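Local coordinates for protein alpha-1,4-endofucoidanase (Mariniflexile fucanivorans, PDB 6DLH) that cleaves fucoidan, a marine sulfated polysaccharide, at internal alpha-1,4 fucosidic linkages as a retaining glycoside hydrolase of family 107, and carries several bound calcium ions, at residues A[200-205]-A[251-256]; A[207-212]-A[256-261]; A[149-154]-A[229-234]. All blocks are in the same frame, centred on the assembly; numbering follows the deposited sequence.

Contact 1 (A[200-205]-A[251-256])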
ATOM      1  N   TYR A 200      -8.048  11.415 -22.740  1.00 57.50           N
ATOM      2  CA  TYR A 200      -7.963  11.312 -21.291  1.00 60.04           C
ATOM      3  C   TYR A 200      -6.751  10.477 -20.876  1.00 60.40           C
ATOM      4  O   TYR A 200      -6.143  10.746 -19.843  1.00 61.40           O
ATOM      5  CB  TYR A 200      -9.266  10.755 -20.712  1.00 64.89           C
ATOM      6  CG  TYR A 200     -10.529  11.457 -21.150  1.00 69.52           C
ATOM      7  CD1 TYR A 200     -10.697  12.821 -20.962  1.00 72.46           C
ATOM      8  CD2 TYR A 200     -11.571  10.753 -21.734  1.00 70.45           C
ATOM      9  CE1 TYR A 200     -11.859  13.469 -21.355  1.00 74.16           C
ATOM     10  CE2 TYR A 200     -12.737  11.384 -22.136  1.00 71.92           C
ATOM     11  CZ  TYR A 200     -12.885  12.748 -21.942  1.00 75.76           C
ATOM     12  OH  TYR A 200     -14.034  13.377 -22.332  1.00 73.00           O
ATOM     13  N   MET A 201      -6.403   9.465 -21.685  1.00 58.63           N
ATOM     14  CA  MET A 201      -5.274   8.595 -21.387  1.00 54.27           C
ATOM     15  C   MET A 201      -3.982   9.404 -21.394  1.00 53.29           C
ATOM     16  O   MET A 201      -3.128   9.210 -20.529  1.00 49.34           O
ATOM     17  CB  MET A 201      -5.160   7.429 -22.377  1.00 52.50           C
ATOM     18  CG  MET A 201      -6.270   6.398 -22.238  1.00 50.92           C
ATOM     19  SD  MET A 201      -6.098   5.339 -20.777  1.00 48.64           S
ATOM     20  CE  MET A 201      -4.496   4.604 -21.109  1.00 47.07           C
ATOM     21  N   PHE A 202      -3.854  10.311 -22.372  1.00 54.17           N
ATOM     22  CA  PHE A 202      -2.681  11.168 -22.482  1.00 53.10           C
ATOM     23  C   PHE A 202      -2.656  12.173 -21.328  1.00 53.51           C
ATOM     24  O   PHE A 202      -1.578  12.574 -20.891  1.00 51.20           O
ATOM     25  CB  PHE A 202      -2.636  11.869 -23.842  1.00 51.33           C
ATOM     26  CG  PHE A 202      -2.040  11.068 -24.974  1.00 49.74           C
ATOM     27  CD1 PHE A 202      -0.665  11.031 -25.173  1.00 48.98           C
ATOM     28  CD2 PHE A 202      -2.856  10.380 -25.864  1.00 47.34           C
ATOM     29  CE1 PHE A 202      -0.120  10.309 -26.225  1.00 48.51           C
ATOM     30  CE2 PHE A 202      -2.309   9.658 -26.916  1.00 45.42           C
ATOM     31  CZ  PHE A 202      -0.942   9.619 -27.092  1.00 46.37           C
ATOM     32  N   CYS A 203      -3.845  12.572 -20.849  1.00 55.72           N
ATOM     33  CA  CYS A 203      -3.973  13.416 -19.669  1.00 60.08           C
ATOM     34  C   CYS A 203      -3.199  12.776 -18.516  1.00 62.21           C
ATOM     35  O   CYS A 203      -2.305  13.400 -17.939  1.00 59.55           O
ATOM     36  CB  CYS A 203      -5.434  13.585 -19.253  1.00 64.96           C
ATOM     37  SG  CYS A 203      -6.315  14.972 -20.024  1.00 70.10           S
ATOM     38  N   TYR A 204      -3.539  11.510 -18.226  1.00 58.59           N
ATOM     39  CA  TYR A 204      -3.002  10.765 -17.099  1.00 55.54           C
ATOM     40  C   TYR A 204      -1.480  10.680 -17.180  1.00 53.62           C
ATOM     41  O   TYR A 204      -0.791  10.935 -16.193  1.00 54.29           O
ATOM     42  CB  TYR A 204      -3.654   9.383 -16.995  1.00 58.82           C
ATOM     43  CG  TYR A 204      -3.290   8.635 -15.736  1.00 61.96           C
ATOM     44  CD1 TYR A 204      -4.019   8.805 -14.567  1.00 61.03           C
ATOM     45  CD2 TYR A 204      -2.200   7.776 -15.704  1.00 61.00           C
ATOM     46  CE1 TYR A 204      -3.687   8.128 -13.406  1.00 58.64           C
ATOM     47  CE2 TYR A 204      -1.852   7.096 -14.547  1.00 58.75           C
ATOM     48  CZ  TYR A 204      -2.598   7.274 -13.396  1.00 57.59           C
ATOM     49  OH  TYR A 204      -2.259   6.611 -12.253  1.00 56.16           O
ATOM     50  N   ALA A 205      -0.958  10.334 -18.358  1.00 50.76           N
ATOM     51  CA  ALA A 205       0.479  10.191 -18.526  1.00 51.09           C
ATOM     52  C   ALA A 205       1.199  11.497 -18.190  1.00 54.25           C
ATOM     53  O   ALA A 205       2.241  11.472 -17.535  1.00 53.63           O
ATOM     54  CB  ALA A 205       0.805   9.710 -19.918  1.00 50.15           C
ATOM     55  N   TYR A 251       1.646   4.127 -25.526  1.00 44.53           N
ATOM     56  CA  TYR A 251       2.736   3.357 -24.949  1.00 43.14           C
ATOM     57  C   TYR A 251       3.911   4.283 -24.651  1.00 45.35           C
ATOM     58  O   TYR A 251       4.541   4.166 -23.601  1.00 45.50           O
ATOM     59  CB  TYR A 251       3.102   2.161 -25.834  1.00 40.65           C
ATOM     60  CG  TYR A 251       2.043   1.086 -25.870  1.00 39.63           C
ATOM     61  CD1 TYR A 251       1.956   0.119 -24.873  1.00 37.29           C
ATOM     62  CD2 TYR A 251       1.109   1.048 -26.890  1.00 38.14           C
ATOM     63  CE1 TYR A 251       0.973  -0.859 -24.901  1.00 34.62           C
ATOM     64  CE2 TYR A 251       0.118   0.079 -26.929  1.00 36.02           C
ATOM     65  CZ  TYR A 251       0.053  -0.881 -25.935  1.00 35.63           C
ATOM     66  OH  TYR A 251      -0.934  -1.825 -25.978  1.00 32.80           O
ATOM     67  N   GLN A 252       4.157   5.218 -25.578  1.00 46.34           N
ATOM     68  CA  GLN A 252       5.237   6.188 -25.481  1.00 48.55           C
ATOM     69  C   GLN A 252       4.965   7.172 -24.346  1.00 47.05           C
ATOM     70  O   GLN A 252       5.859   7.473 -23.557  1.00 47.49           O
ATOM     71  CB  GLN A 252       5.387   6.954 -26.797  1.00 47.57           C
ATOM     72  CG  GLN A 252       6.652   7.801 -26.855  1.00 47.18           C
ATOM     73  CD  GLN A 252       6.851   8.468 -28.195  1.00 45.58           C
ATOM     74  OE1 GLN A 252       5.887   8.807 -28.884  1.00 42.10           O
ATOM     75  NE2 GLN A 252       8.108   8.665 -28.564  1.00 41.65           N
ATOM     76  N   ALA A 253       3.724   7.665 -24.279  1.00 47.02           N
ATOM     77  CA  ALA A 253       3.354   8.671 -23.298  1.00 49.82           C
ATOM     78  C   ALA A 253       3.670   8.155 -21.896  1.00 50.84           C
ATOM     79  O   ALA A 253       4.279   8.861 -21.092  1.00 52.66           O
ATOM     80  CB  ALA A 253       1.897   9.043 -23.454  1.00 47.69           C
ATOM     81  N   PHE A 254       3.289   6.896 -21.646  1.00 47.53           N
ATOM     82  CA  PHE A 254       3.430   6.267 -20.344  1.00 42.57           C
ATOM     83  C   PHE A 254       4.906   6.042 -20.028  1.00 45.20           C
ATOM     84  O   PHE A 254       5.367   6.407 -18.946  1.00 47.00           O
ATOM     85  CB  PHE A 254       2.576   5.000 -20.285  1.00 40.23           C
ATOM     86  CG  PHE A 254       1.122   5.232 -19.966  1.00 38.39           C
ATOM     87  CD1 PHE A 254       0.344   6.079 -20.745  1.00 40.76           C
ATOM     88  CD2 PHE A 254       0.520   4.584 -18.898  1.00 38.56           C
ATOM     89  CE1 PHE A 254      -1.000   6.281 -20.454  1.00 39.21           C
ATOM     90  CE2 PHE A 254      -0.821   4.794 -18.601  1.00 39.07           C
ATOM     91  CZ  PHE A 254      -1.579   5.643 -19.379  1.00 39.02           C
ATOM     92  N   ALA A 255       5.651   5.473 -20.985  1.00 44.50           N
ATOM     93  CA  ALA A 255       7.055   5.171 -20.751  1.00 46.72           C
ATOM     94  C   ALA A 255       7.851   6.448 -20.483  1.00 48.99           C
ATOM     95  O   ALA A 255       8.642   6.493 -19.543  1.00 49.05           O
ATOM     96  CB  ALA A 255       7.626   4.384 -21.901  1.00 47.02           C
ATOM     97  N   ASP A 256       7.635   7.478 -21.315  1.00 52.18           N
ATOM     98  CA  ASP A 256       8.337   8.751 -21.207  1.00 50.87           C
ATOM     99  C   ASP A 256       8.031   9.424 -19.868  1.00 44.94           C
ATOM    100  O   ASP A 256       8.916  10.007 -19.251  1.00 47.10           O
ATOM    101  CB  ASP A 256       7.978   9.697 -22.357  1.00 53.31           C
ATOM    102  CG  ASP A 256       8.650   9.373 -23.682  1.00 54.07           C
ATOM    103  OD1 ASP A 256       9.812   8.901 -23.671  1.00 56.53           O
ATOM    104  OD2 ASP A 256       8.011   9.618 -24.715  1.00 54.93           O
TER
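Met201 and Phe254 meet where two helices of the catalytic beta/alpha barrel, 198-216 and 249-259, run side by side. These are the outer helices that precede strands 222-226 and 266-269, and their short segments are nearly parallel, with N-to-C directions 13° apart and axes 9.0 Å apart at closest approach. Packing is tightest around the ring of Phe254, on the barrel side of the pair. Its CG stands anti to its own carbonyl carbon, beside the backbone N (chi1 -82°); the ring beyond it extends toward helix 198-216. The methyl CE of Met201, on a chain bent at chi2 and chi3, comes to 3.5 Å from Phe254 CZ, the two side chains crossing at about a right angle. Flexible and unbranched, methionine can fold to fit the ring. Ala205 CB meets Phe254 CD1 at 3.8 Å; a small side chain suits the place where these two short segments come closest. Tyr204 touches more lightly, while its hydroxyl bonds to His95, and Phe225 meets Phe254 edge-to-face from the sheet. The other side is nearer the solvent, where the partly exposed Ala253 makes smaller contacts. There Ala253 CB sits 3.8 Å from Ala205 CB and also touches Phe202, whose ring stacks on His192. Two atoms of that ring, Phe202 CD1 and CE1, each lie 3.7 Å from Ala253 CB.

Contact 2 (A[207-212]-A[256-261])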
ATOM      1  N   PHE A 207      -0.045  14.540 -16.647  1.00 53.78           N
ATOM      2  CA  PHE A 207      -0.353  15.333 -15.464  1.00 60.07           C
ATOM      3  C   PHE A 207      -0.339  14.500 -14.181  1.00 62.00           C
ATOM      4  O   PHE A 207       0.065  14.999 -13.128  1.00 56.42           O
ATOM      5  CB  PHE A 207      -1.635  16.145 -15.662  1.00 65.22           C
ATOM      6  CG  PHE A 207      -1.468  17.301 -16.617  1.00 74.80           C
ATOM      7  CD1 PHE A 207      -2.300  17.443 -17.717  1.00 78.48           C
ATOM      8  CD2 PHE A 207      -0.452  18.232 -16.434  1.00 77.35           C
ATOM      9  CE1 PHE A 207      -2.129  18.500 -18.600  1.00 82.89           C
ATOM     10  CE2 PHE A 207      -0.281  19.288 -17.317  1.00 78.96           C
ATOM     11  CZ  PHE A 207      -1.121  19.419 -18.400  1.00 81.64           C
ATOM     12  N   ILE A 208      -0.791  13.242 -14.270  1.00 58.99           N
ATOM     13  CA  ILE A 208      -0.826  12.379 -13.101  1.00 57.27           C
ATOM     14  C   ILE A 208       0.453  11.548 -13.029  1.00 55.12           C
ATOM     15  O   ILE A 208       1.204  11.669 -12.063  1.00 58.69           O
ATOM     16  CB  ILE A 208      -2.106  11.520 -13.055  1.00 59.55           C
ATOM     17  CG1 ILE A 208      -3.375  12.354 -13.272  1.00 58.78           C
ATOM     18  CG2 ILE A 208      -2.170  10.717 -11.762  1.00 57.87           C
ATOM     19  CD1 ILE A 208      -3.680  13.346 -12.165  1.00 57.50           C
ATOM     20  N   LEU A 209       0.709  10.732 -14.060  1.00 52.94           N
ATOM     21  CA  LEU A 209       1.759   9.725 -14.012  1.00 49.54           C
ATOM     22  C   LEU A 209       3.142  10.363 -13.911  1.00 50.21           C
ATOM     23  O   LEU A 209       3.991   9.865 -13.174  1.00 53.65           O
ATOM     24  CB  LEU A 209       1.650   8.797 -15.227  1.00 50.74           C
ATOM     25  CG  LEU A 209       2.696   7.683 -15.321  1.00 51.06           C
ATOM     26  CD1 LEU A 209       2.610   6.735 -14.130  1.00 49.72           C
ATOM     27  CD2 LEU A 209       2.539   6.903 -16.619  1.00 49.81           C
ATOM     28  N   LYS A 210       3.368  11.464 -14.643  1.00 50.21           N
ATOM     29  CA  LYS A 210       4.703  12.040 -14.725  1.00 49.36           C
ATOM     30  C   LYS A 210       5.087  12.703 -13.402  1.00 45.67           C
ATOM     31  O   LYS A 210       6.266  12.749 -13.057  1.00 45.10           O
ATOM     32  CB  LYS A 210       4.843  13.017 -15.898  1.00 53.16           C
ATOM     33  CG  LYS A 210       6.249  13.579 -16.098  1.00 55.13           C
ATOM     34  CD  LYS A 210       6.517  14.174 -17.466  1.00 58.18           C
ATOM     35  CE  LYS A 210       6.388  15.681 -17.510  1.00 60.56           C
ATOM     36  NZ  LYS A 210       7.178  16.256 -18.626  1.00 62.87           N
ATOM     37  N   GLU A 211       4.086  13.211 -12.671  1.00 44.07           N
ATOM     38  CA  GLU A 211       4.319  13.935 -11.428  1.00 46.82           C
ATOM     39  C   GLU A 211       4.851  12.954 -10.384  1.00 47.02           C
ATOM     40  O   GLU A 211       5.832  13.231  -9.691  1.00 49.36           O
ATOM     41  CB  GLU A 211       3.031  14.613 -10.952  1.00 44.83           C
ATOM     42  N   TYR A 212       4.190  11.794 -10.305  1.00 43.40           N
ATOM     43  CA  TYR A 212       4.615  10.699  -9.452  1.00 38.97           C
ATOM     44  C   TYR A 212       6.055  10.297  -9.769  1.00 39.33           C
ATOM     45  O   TYR A 212       6.899  10.258  -8.878  1.00 40.18           O
ATOM     46  CB  TYR A 212       3.652   9.528  -9.624  1.00 34.57           C
ATOM     47  CG  TYR A 212       2.324   9.696  -8.935  1.00 33.07           C
ATOM     48  CD1 TYR A 212       2.249  10.054  -7.598  1.00 32.53           C
ATOM     49  CD2 TYR A 212       1.143   9.444  -9.608  1.00 31.69           C
ATOM     50  CE1 TYR A 212       1.028  10.178  -6.958  1.00 32.18           C
ATOM     51  CE2 TYR A 212      -0.085   9.557  -8.979  1.00 31.00           C
ATOM     52  CZ  TYR A 212      -0.141   9.927  -7.651  1.00 31.69           C
ATOM     53  OH  TYR A 212      -1.351  10.038  -7.032  1.00 34.33           O
ATOM     54  N   ASP A 256       7.635   7.478 -21.315  1.00 52.18           N
ATOM     55  CA  ASP A 256       8.337   8.751 -21.207  1.00 50.87           C
ATOM     56  C   ASP A 256       8.031   9.424 -19.868  1.00 44.94           C
ATOM     57  O   ASP A 256       8.916  10.007 -19.251  1.00 47.10           O
ATOM     58  CB  ASP A 256       7.978   9.697 -22.357  1.00 53.31           C
ATOM     59  CG  ASP A 256       8.650   9.373 -23.682  1.00 54.07           C
ATOM     60  OD1 ASP A 256       9.812   8.901 -23.671  1.00 56.53           O
ATOM     61  OD2 ASP A 256       8.011   9.618 -24.715  1.00 54.93           O
ATOM     62  N   ALA A 257       6.765   9.350 -19.441  1.00 41.80           N
ATOM     63  CA  ALA A 257       6.338   9.916 -18.173  1.00 40.99           C
ATOM     64  C   ALA A 257       7.112   9.289 -17.013  1.00 44.97           C
ATOM     65  O   ALA A 257       7.400   9.970 -16.034  1.00 48.88           O
ATOM     66  CB  ALA A 257       4.850   9.738 -18.010  1.00 38.63           C
ATOM     67  N   CYS A 258       7.442   7.993 -17.140  1.00 41.38           N
ATOM     68  CA  CYS A 258       8.190   7.255 -16.135  1.00 41.87           C
ATOM     69  C   CYS A 258       9.672   7.611 -16.242  1.00 43.78           C
ATOM     70  O   CYS A 258      10.366   7.730 -15.229  1.00 45.79           O
ATOM     71  CB  CYS A 258       8.012   5.744 -16.299  1.00 39.50           C
ATOM     72  SG  CYS A 258       6.319   5.149 -16.026  1.00 39.64           S
ATOM     73  N   HIS A 259      10.153   7.769 -17.480  1.00 44.10           N
ATOM     74  CA  HIS A 259      11.574   7.974 -17.711  1.00 45.53           C
ATOM     75  C   HIS A 259      11.978   9.414 -17.393  1.00 46.23           C
ATOM     76  O   HIS A 259      13.159   9.690 -17.200  1.00 44.60           O
ATOM     77  CB  HIS A 259      11.979   7.525 -19.119  1.00 46.88           C
ATOM     78  CG  HIS A 259      12.020   6.044 -19.290  1.00 49.78           C
ATOM     79  ND1 HIS A 259      11.287   5.394 -20.266  1.00 48.53           N
ATOM     80  CD2 HIS A 259      12.699   5.086 -18.620  1.00 49.61           C
ATOM     81  CE1 HIS A 259      11.522   4.100 -20.198  1.00 48.63           C
ATOM     82  NE2 HIS A 259      12.384   3.886 -19.194  1.00 47.81           N
ATOM     83  N   ALA A 260      10.989  10.314 -17.319  1.00 46.27           N
ATOM     84  CA  ALA A 260      11.222  11.691 -16.913  1.00 48.69           C
ATOM     85  C   ALA A 260      11.729  11.729 -15.472  1.00 50.86           C
ATOM     86  O   ALA A 260      12.586  12.547 -15.143  1.00 53.24           O
ATOM     87  CB  ALA A 260       9.962  12.507 -17.090  1.00 48.09           C
ATOM     88  N   GLY A 261      11.211  10.818 -14.632  1.00 49.26           N
ATOM     89  CA  GLY A 261      11.589  10.728 -13.226  1.00 46.21           C
ATOM     90  C   GLY A 261      12.816   9.846 -12.998  1.00 46.02           C
ATOM     91  O   GLY A 261      13.732  10.223 -12.267  1.00 44.14           O
TER
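Leu209 and Lys210 of helix 198-216 pack on Ala257 and its neighbours near the end of helix 249-259. The apolar contacts come first. Leu209 CD2 rests 3.9 Å from Ala257 CB. More loosely, Leu209 CD2 lies 4.2 Å from Cys258 SG. The leucine has CG anti to its backbone N (chi1 180°), which places CG beside its own carbonyl carbon and near Ala257 CB; CD2 beyond it makes the contacts on the buried side. Lys210 contributes its aliphatic stem: its CB is 3.9 Å from Ala257 CB, and farther along the chain CD touches Ala260 CB at 3.8 Å. A lysine suits this border, because its methylenes cover the alanines while its amine leads away from the other helix, into a long, weak ion pair with Glu206. A second kind of contact is side chain or backbone carbon against backbone oxygen: Ala257 O lies 3.6 Å from Lys210 CA and 3.8 Å from Lys210 CG. Backbone proximity suits alanine: the small side chain fits where the CA atoms of Lys210 and Ala257 are 4.4 Å apart. The 207-209 part of helix 198-216 widens into a pi-type turn. Inward, Leu209 and Cys258 both lie on Trp223 and Phe225 of strand 222-226, and Cys258 also reaches Ile267 of strand 266-269, so the helix pair covers the outside of the parallel barrel sheet.

Contact 3 (A[149-154]-A[229-234])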
ATOM      1  N   ASN A 149      -2.783   0.138 -13.125  1.00 35.03           N
ATOM      2  CA  ASN A 149      -3.766  -0.344 -14.074  1.00 38.04           C
ATOM      3  C   ASN A 149      -3.949   0.735 -15.136  1.00 42.49           C
ATOM      4  O   ASN A 149      -4.071   1.915 -14.811  1.00 43.81           O
ATOM      5  CB  ASN A 149      -5.063  -0.782 -13.396  1.00 38.31           C
ATOM      6  CG  ASN A 149      -6.010  -1.444 -14.370  1.00 39.34           C
ATOM      7  OD1 ASN A 149      -6.701  -0.759 -15.123  1.00 42.13           O
ATOM      8  ND2 ASN A 149      -6.038  -2.768 -14.376  1.00 38.33           N
ATOM      9  N   SER A 150      -3.945   0.309 -16.402  1.00 42.12           N
ATOM     10  CA  SER A 150      -3.863   1.211 -17.540  1.00 40.88           C
ATOM     11  C   SER A 150      -5.114   2.081 -17.660  1.00 38.98           C
ATOM     12  O   SER A 150      -5.025   3.191 -18.178  1.00 40.02           O
ATOM     13  CB  SER A 150      -3.591   0.448 -18.813  1.00 41.02           C
ATOM     14  OG  SER A 150      -2.256  -0.047 -18.829  1.00 41.80           O
ATOM     15  N   TYR A 151      -6.256   1.573 -17.175  1.00 37.98           N
ATOM     16  CA  TYR A 151      -7.536   2.264 -17.224  1.00 40.19           C
ATOM     17  C   TYR A 151      -7.539   3.456 -16.269  1.00 43.85           C
ATOM     18  O   TYR A 151      -8.352   4.361 -16.429  1.00 43.20           O
ATOM     19  CB  TYR A 151      -8.696   1.329 -16.868  1.00 39.40           C
ATOM     20  CG  TYR A 151      -9.248   0.524 -18.018  1.00 40.54           C
ATOM     21  CD1 TYR A 151     -10.231   1.039 -18.855  1.00 41.07           C
ATOM     22  CD2 TYR A 151      -8.789  -0.758 -18.274  1.00 39.55           C
ATOM     23  CE1 TYR A 151     -10.735   0.300 -19.918  1.00 40.64           C
ATOM     24  CE2 TYR A 151      -9.286  -1.509 -19.330  1.00 40.12           C
ATOM     25  CZ  TYR A 151     -10.260  -0.979 -20.159  1.00 40.55           C
ATOM     26  OH  TYR A 151     -10.744  -1.728 -21.197  1.00 36.81           O
ATOM     27  N   ASN A 152      -6.658   3.415 -15.259  1.00 45.84           N
ATOM     28  CA  ASN A 152      -6.391   4.523 -14.356  1.00 46.52           C
ATOM     29  C   ASN A 152      -7.705   5.133 -13.862  1.00 47.35           C
ATOM     30  O   ASN A 152      -8.566   4.410 -13.366  1.00 48.61           O
ATOM     31  CB  ASN A 152      -5.314   5.455 -14.923  1.00 48.08           C
ATOM     32  CG  ASN A 152      -5.751   6.200 -16.168  1.00 54.86           C
ATOM     33  OD1 ASN A 152      -6.448   7.213 -16.080  1.00 53.97           O
ATOM     34  ND2 ASN A 152      -5.343   5.713 -17.330  1.00 51.28           N
ATOM     35  N   LEU A 153      -7.868   6.453 -14.035  1.00 51.66           N
ATOM     36  CA  LEU A 153      -8.993   7.196 -13.480  1.00 52.06           C
ATOM     37  C   LEU A 153     -10.280   6.981 -14.282  1.00 51.61           C
ATOM     38  O   LEU A 153     -11.371   7.256 -13.781  1.00 51.14           O
ATOM     39  CB  LEU A 153      -8.616   8.679 -13.375  1.00 51.57           C
ATOM     40  CG  LEU A 153      -7.543   9.010 -12.333  1.00 52.31           C
ATOM     41  CD1 LEU A 153      -6.910  10.364 -12.604  1.00 49.21           C
ATOM     42  CD2 LEU A 153      -8.105   8.947 -10.917  1.00 49.18           C
ATOM     43  N   LEU A 154     -10.161   6.461 -15.511  1.00 51.99           N
ATOM     44  CA  LEU A 154     -11.327   6.138 -16.324  1.00 50.79           C
ATOM     45  C   LEU A 154     -12.089   4.971 -15.703  1.00 52.13           C
ATOM     46  O   LEU A 154     -11.545   4.233 -14.883  1.00 54.31           O
ATOM     47  CB  LEU A 154     -10.890   5.802 -17.753  1.00 49.83           C
ATOM     48  CG  LEU A 154     -10.502   6.981 -18.646  1.00 53.37           C
ATOM     49  CD1 LEU A 154     -11.294   8.238 -18.301  1.00 53.12           C
ATOM     50  CD2 LEU A 154      -9.010   7.259 -18.585  1.00 51.77           C
ATOM     51  N   ASP A 229      -3.475  -3.666 -23.298  1.00 39.08           N
ATOM     52  CA  ASP A 229      -4.062  -3.906 -24.607  1.00 40.97           C
ATOM     53  C   ASP A 229      -5.567  -3.644 -24.574  1.00 42.68           C
ATOM     54  O   ASP A 229      -6.141  -3.259 -25.590  1.00 45.84           O
ATOM     55  CB  ASP A 229      -3.692  -5.271 -25.199  1.00 38.85           C
ATOM     56  CG  ASP A 229      -4.148  -6.463 -24.377  1.00 40.23           C
ATOM     57  OD1 ASP A 229      -4.681  -6.253 -23.270  1.00 39.97           O
ATOM     58  OD2 ASP A 229      -3.963  -7.601 -24.852  1.00 42.83           O
ATOM     59  N   ASN A 230      -6.198  -3.850 -23.408  1.00 41.62           N
ATOM     60  CA  ASN A 230      -7.629  -3.624 -23.261  1.00 40.45           C
ATOM     61  C   ASN A 230      -7.984  -2.182 -23.630  1.00 42.70           C
ATOM     62  O   ASN A 230      -8.988  -1.948 -24.300  1.00 41.91           O
ATOM     63  CB  ASN A 230      -8.136  -3.918 -21.845  1.00 40.35           C
ATOM     64  CG  ASN A 230      -7.908  -5.342 -21.381  1.00 39.93           C
ATOM     65  OD1 ASN A 230      -6.777  -5.759 -21.146  1.00 38.17           O
ATOM     66  ND2 ASN A 230      -8.987  -6.087 -21.206  1.00 39.76           N
ATOM     67  N   VAL A 231      -7.166  -1.219 -23.180  1.00 45.01           N
ATOM     68  CA  VAL A 231      -7.529   0.187 -23.281  1.00 46.03           C
ATOM     69  C   VAL A 231      -6.710   0.895 -24.361  1.00 47.27           C
ATOM     70  O   VAL A 231      -7.250   1.721 -25.094  1.00 51.14           O
ATOM     71  CB  VAL A 231      -7.475   0.927 -21.926  1.00 47.30           C
ATOM     72  CG1 VAL A 231      -6.082   0.921 -21.308  1.00 47.37           C
ATOM     73  CG2 VAL A 231      -8.004   2.349 -22.041  1.00 44.04           C
ATOM     74  N   MET A 232      -5.418   0.576 -24.460  1.00 45.13           N
ATOM     75  CA  MET A 232      -4.558   1.263 -25.410  1.00 46.77           C
ATOM     76  C   MET A 232      -4.748   0.729 -26.828  1.00 49.59           C
ATOM     77  O   MET A 232      -4.642   1.494 -27.785  1.00 49.56           O
ATOM     78  CB  MET A 232      -3.086   1.172 -25.007  1.00 45.83           C
ATOM     79  CG  MET A 232      -2.773   2.124 -23.895  1.00 45.68           C
ATOM     80  SD  MET A 232      -1.521   1.542 -22.760  1.00 47.65           S
ATOM     81  CE  MET A 232      -0.021   2.110 -23.543  1.00 42.40           C
ATOM     82  N   GLU A 233      -5.032  -0.574 -26.954  1.00 49.13           N
ATOM     83  CA  GLU A 233      -5.243  -1.171 -28.263  1.00 48.08           C
ATOM     84  C   GLU A 233      -6.730  -1.153 -28.608  1.00 46.70           C
ATOM     85  O   GLU A 233      -7.145  -0.417 -29.498  1.00 48.77           O
ATOM     86  CB  GLU A 233      -4.631  -2.571 -28.341  1.00 48.94           C
ATOM     87  CG  GLU A 233      -4.988  -3.324 -29.610  1.00 49.06           C
ATOM     88  CD  GLU A 233      -4.372  -4.707 -29.715  1.00 51.72           C
ATOM     89  OE1 GLU A 233      -3.917  -5.235 -28.685  1.00 52.25           O
ATOM     90  OE2 GLU A 233      -4.346  -5.251 -30.826  1.00 53.26           O
ATOM     91  N   ASP A 234      -7.516  -1.954 -27.881  1.00 47.51           N
ATOM     92  CA  ASP A 234      -8.904  -2.230 -28.215  1.00 50.45           C
ATOM     93  C   ASP A 234      -9.765  -0.965 -28.180  1.00 52.92           C
ATOM     94  O   ASP A 234     -10.747  -0.875 -28.913  1.00 51.21           O
ATOM     95  CB  ASP A 234      -9.501  -3.309 -27.306  1.00 49.45           C
ATOM     96  CG  ASP A 234      -9.025  -4.721 -27.603  1.00 51.91           C
ATOM     97  OD1 ASP A 234      -8.077  -4.879 -28.404  1.00 51.53           O
ATOM     98  OD2 ASP A 234      -9.608  -5.653 -27.026  1.00 49.28           O
TER
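The carbonyl O of Asp229 accepts from Glu233 N (3.2 Å, four residues on) and Asp234 N (3.0 Å, five on, the wider pi-type spacing) in the turn that carries Asn230 and Val231, which face Ser150 and Tyr151. Both segments, the first a loop and the second mostly a short helix, lie at the C-terminal ends of parallel beta/alpha barrel strands, 143-149 and 222-226. Val231 CB stands over the centre of the Tyr151 ring, 3.8 Å from the centroid and 11° off the normal, a CH-pi contact that suits a compact branched side chain. Asn230 crosses the tyrosine at about a right angle, its CB 3.5 Å from Tyr151 OH. The methyl CG1 of Val231 meets Ser150 CB at 3.6 Å; a small serine fits here, and its hydroxyl bonds to Asp226 O. An alanine in place of Tyr151 would probably leave Val231 CB without the ring it packs on and Asn230 CB without its neighbour OH, opening a gap between loop and helix. The loop folds as a type I turn, Asn149 to Asn152, overlapped by a type II' turn, Tyr151 to Leu154. An Asx turn starts it: Asn149 OD1, at the edge of the Tyr151 ring, accepts from Tyr151 N at 3.1 Å.

How the contacts relate
All three contacts belong to one side of the catalytic barrel. Contacts 1 and 2, with centres about 8 Å apart, are successive parts of a single interface between helices 198-216 and 249-259, and Asp256 belongs to both. Contact 3 lies about 11 Å from contact 1 and 17 Å from contact 2, centre to centre, toward the C-terminal ends of the strands. Met201 joins it to contact 1, touching both Asn152 and Val231. Along the chain the order is 149-154, 200-205, 207-212, 229-234, 251-256, 256-261, so the pairings interleave. Two neighbouring beta/alpha units are thereby tied together on the helical layer and again at the loop and short helix that follow strands 143-149 and 222-226.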